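Local structure of galacto-N-biose/lacto-N-biose I transporter substrate-binding protein (2Z8E) at residues His22-Ser27 with Leu77-Tyr82. The protein binds galacto-N-biose and probably also lacto-N-biose I, and is thought to deliver these disaccharides to an ABC transporter for uptake. Numbering follows the deposited sequence.
Sequences HRLPDS and LAQVGY. With GAL (beta-D-galactopyranose), chain C; NGA (2-acetamido-2-deoxy-beta-D-galactopyranose), chain B.
Gln79 meets Arg23 with both ends of its amide put to use. OE1 accepts the backbone N-H of Arg23 at 2.8 Å from its N, with the donor lying above the carbonyl plane, while NE2 makes a weak hydrogen bond of 2.9 Å to galactose O4 and is also hydrogen-bonded to Ser290 OG. A glutamine suits this place because one flat group can accept from the protein and donate to the sugar. Its chain is extended, with CG anti to the backbone N (chi1 -180°), which carries the amide from the strand up to the ligand. Arg23 crosses it at about a right angle: Arg23 CG packs 3.4 Å from Gln79 CD, and Gln79 NE2 lies over one face of the guanidinium, offset toward its rim, with the guanidinium and amide planes 23° apart. Arginine offers several donors in different directions. Arg23 NH1 reaches O3 and O7 of the N-acetylgalactosamine, both weakly at 3.1 Å. Arg23 NE donates to a water that lies 2.7 Å from Gln79 O, placed to donate to it. NH2 forms a salt bridge with Glu84, whose OE1 also accepts from Gly81 N; a carboxylate held thus probably steadies the guanidinium. Leu24 brings a nonpolar branch to the amide, CD2 standing 3.7 Å from Gln79 OE1 and close to galactose O4. Within the same segment His22 ND1 accepts from Leu24 N in the ring plane, probably steadying the chain as it leaves its strand. This buried contact lines the sugar site at the C-terminal ends of the parallel strands 16-22 and 77-81, as in other periplasmic-type binding proteins. Strand 47-53 flanks the first and strand 290-294 the second, while Met61 of helix 61-71 packs against both Arg23 and Gln79.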
loop_
_atom_site.group_PDB
_atom_site.type_symbol
_atom_site.label_atom_id
_atom_site.label_comp_id
_atom_site.label_asym_id
_atom_site.label_seq_id
_atom_site.Cartn_x
_atom_site.Cartn_y
_atom_site.Cartn_z
ATOM N N HIS A 22 8.966 -12.259 3.517
ATOM C CA HIS A 22 8.294 -10.972 3.640
ATOM C C HIS A 22 8.935 -9.944 2.699
ATOM O O HIS A 22 10.010 -10.204 2.103
ATOM C CB HIS A 22 8.410 -10.489 5.075
ATOM C CG HIS A 22 9.799 -10.134 5.458
ATOM N ND1 HIS A 22 10.311 -8.870 5.275
ATOM C CD2 HIS A 22 10.817 -10.895 5.930
ATOM C CE1 HIS A 22 11.577 -8.853 5.662
ATOM N NE2 HIS A 22 11.903 -10.065 6.077
ATOM N N ARG A 23 8.314 -8.767 2.581
ATOM C CA ARG A 23 8.910 -7.684 1.792
ATOM C C ARG A 23 8.837 -6.391 2.589
ATOM O O ARG A 23 8.552 -5.289 2.084
ATOM C CB ARG A 23 8.323 -7.612 0.360
ATOM C CG ARG A 23 6.783 -7.546 0.194
ATOM C CD ARG A 23 6.431 -7.574 -1.301
ATOM N NE ARG A 23 4.999 -7.650 -1.639
ATOM C CZ ARG A 23 4.143 -6.626 -1.589
ATOM N NH1 ARG A 23 4.520 -5.432 -1.164
ATOM N NH2 ARG A 23 2.895 -6.814 -1.945
ATOM N N LEU A 24 9.102 -6.540 3.879
ATOM C CA LEU A 24 9.161 -5.397 4.763
ATOM C C LEU A 24 10.498 -4.695 4.606
ATOM O O LEU A 24 11.501 -5.363 4.310
ATOM C CB LEU A 24 8.894 -5.836 6.200
ATOM C CG LEU A 24 7.482 -6.443 6.455
ATOM C CD1 LEU A 24 7.362 -6.688 7.948
ATOM C CD2 LEU A 24 6.364 -5.540 5.982
ATOM N N PRO A 25 10.518 -3.350 4.759
ATOM C CA PRO A 25 11.733 -2.597 4.389
ATOM C C PRO A 25 13.037 -3.025 5.095
ATOM O O PRO A 25 14.062 -3.114 4.433
ATOM C CB PRO A 25 11.414 -1.148 4.779
ATOM C CG PRO A 25 10.151 -1.241 5.662
ATOM C CD PRO A 25 9.425 -2.455 5.185
ATOM N N ASP A 26 12.993 -3.239 6.412
ATOM C CA ASP A 26 14.200 -3.538 7.194
ATOM C C ASP A 26 15.298 -2.496 7.031
ATOM O O ASP A 26 16.476 -2.859 6.873
ATOM C CB ASP A 26 14.765 -4.926 6.806
ATOM C CG ASP A 26 14.142 -6.077 7.622
ATOM O OD1 ASP A 26 13.579 -5.830 8.713
ATOM O OD2 ASP A 26 14.249 -7.231 7.182
ATOM N N SER A 27 14.963 -1.212 7.097
ATOM C CA SER A 27 16.014 -0.229 6.826
ATOM C C SER A 27 16.715 0.106 8.147
ATOM O O SER A 27 16.295 -0.369 9.200
ATOM C CB SER A 27 15.436 1.006 6.126
ATOM O OG SER A 27 14.704 1.789 7.038
ATOM N N LEU A 77 4.806 -19.318 4.979
ATOM C CA LEU A 77 4.138 -18.033 5.083
ATOM C C LEU A 77 4.789 -17.048 4.127
ATOM O O LEU A 77 6.011 -17.008 4.014
ATOM C CB LEU A 77 4.236 -17.467 6.503
ATOM C CG LEU A 77 3.542 -18.184 7.667
ATOM C CD1 LEU A 77 4.166 -17.740 9.027
ATOM C CD2 LEU A 77 2.035 -17.960 7.576
ATOM N N ALA A 78 3.971 -16.250 3.447
ATOM C CA ALA A 78 4.516 -15.143 2.635
ATOM C C ALA A 78 3.631 -13.915 2.673
ATOM O O ALA A 78 2.396 -14.028 2.722
ATOM C CB ALA A 78 4.727 -15.612 1.178
ATOM N N GLN A 79 4.262 -12.733 2.606
ATOM C CA GLN A 79 3.505 -11.487 2.504
ATOM C C GLN A 79 2.743 -11.431 1.168
ATOM O O GLN A 79 3.299 -11.677 0.096
ATOM C CB GLN A 79 4.428 -10.288 2.725
ATOM C CG GLN A 79 3.709 -8.956 2.645
ATOM C CD GLN A 79 4.629 -7.807 2.852
ATOM O OE1 GLN A 79 5.748 -7.995 3.309
ATOM N NE2 GLN A 79 4.170 -6.586 2.514
ATOM N N VAL A 80 1.456 -11.127 1.250
ATOM C CA VAL A 80 0.579 -11.081 0.098
ATOM C C VAL A 80 -0.302 -9.841 0.258
ATOM O O VAL A 80 -1.086 -9.765 1.191
ATOM C CB VAL A 80 -0.267 -12.334 0.036
ATOM C CG1 VAL A 80 -1.259 -12.278 -1.104
ATOM C CG2 VAL A 80 0.656 -13.564 -0.116
ATOM N N GLY A 81 -0.187 -8.878 -0.656
ATOM C CA GLY A 81 -1.041 -7.690 -0.609
ATOM C C GLY A 81 -2.528 -8.024 -0.639
ATOM O O GLY A 81 -2.942 -8.957 -1.301
ATOM N N TYR A 82 -3.363 -7.267 0.056
ATOM C CA TYR A 82 -4.806 -7.456 -0.107
ATOM C C TYR A 82 -5.178 -7.485 -1.583
ATOM O O TYR A 82 -5.956 -8.350 -2.030
ATOM C CB TYR A 82 -5.590 -6.361 0.623
ATOM C CG TYR A 82 -5.285 -6.322 2.111
ATOM C CD1 TYR A 82 -5.307 -7.505 2.904
ATOM C CD2 TYR A 82 -4.963 -5.105 2.742
ATOM C CE1 TYR A 82 -5.022 -7.447 4.293
ATOM C CE2 TYR A 82 -4.684 -5.056 4.110
ATOM C CZ TYR A 82 -4.717 -6.211 4.877
ATOM O OH TYR A 82 -4.367 -6.079 6.230
HETATM C C1 GAL C . 4.031 -1.941 0.778
HETATM C C2 GAL C . 2.855 -2.780 1.283
HETATM C C3 GAL C . 2.581 -2.441 2.745
HETATM C C4 GAL C . 3.858 -2.548 3.593
HETATM C C5 GAL C . 4.968 -1.652 2.986
HETATM C C6 GAL C . 6.323 -1.953 3.616
HETATM O O2 GAL C . 1.712 -2.617 0.473
HETATM O O3 GAL C . 1.578 -3.334 3.147
HETATM O O4 GAL C . 4.284 -3.924 3.547
HETATM O O5 GAL C . 5.116 -2.099 1.648
HETATM O O6 GAL C . 7.187 -0.829 3.543
HETATM C C1 NGA B . 5.354 -0.434 -3.631
HETATM C C2 NGA B . 4.629 -1.537 -2.799
HETATM C C3 NGA B . 4.983 -1.347 -1.327
HETATM C C4 NGA B . 6.506 -1.165 -1.080
HETATM C C5 NGA B . 7.109 -0.123 -2.032
HETATM C C6 NGA B . 8.618 -0.049 -1.902
HETATM C C7 NGA B . 2.433 -2.551 -3.151
HETATM C C8 NGA B . 0.969 -2.305 -3.344
HETATM N N2 NGA B . 3.169 -1.450 -2.997
HETATM O O1 NGA B . 5.186 -0.778 -4.972
HETATM O O3 NGA B . 4.411 -2.407 -0.530
HETATM O O4 NGA B . 7.176 -2.452 -1.168
HETATM O O5 NGA B . 6.747 -0.449 -3.378
HETATM O O6 NGA B . 9.009 0.502 -0.615
HETATM O O7 NGA B . 2.922 -3.690 -3.140
HETATM O O HOH W 1 3.527 -10.137 -2.075
#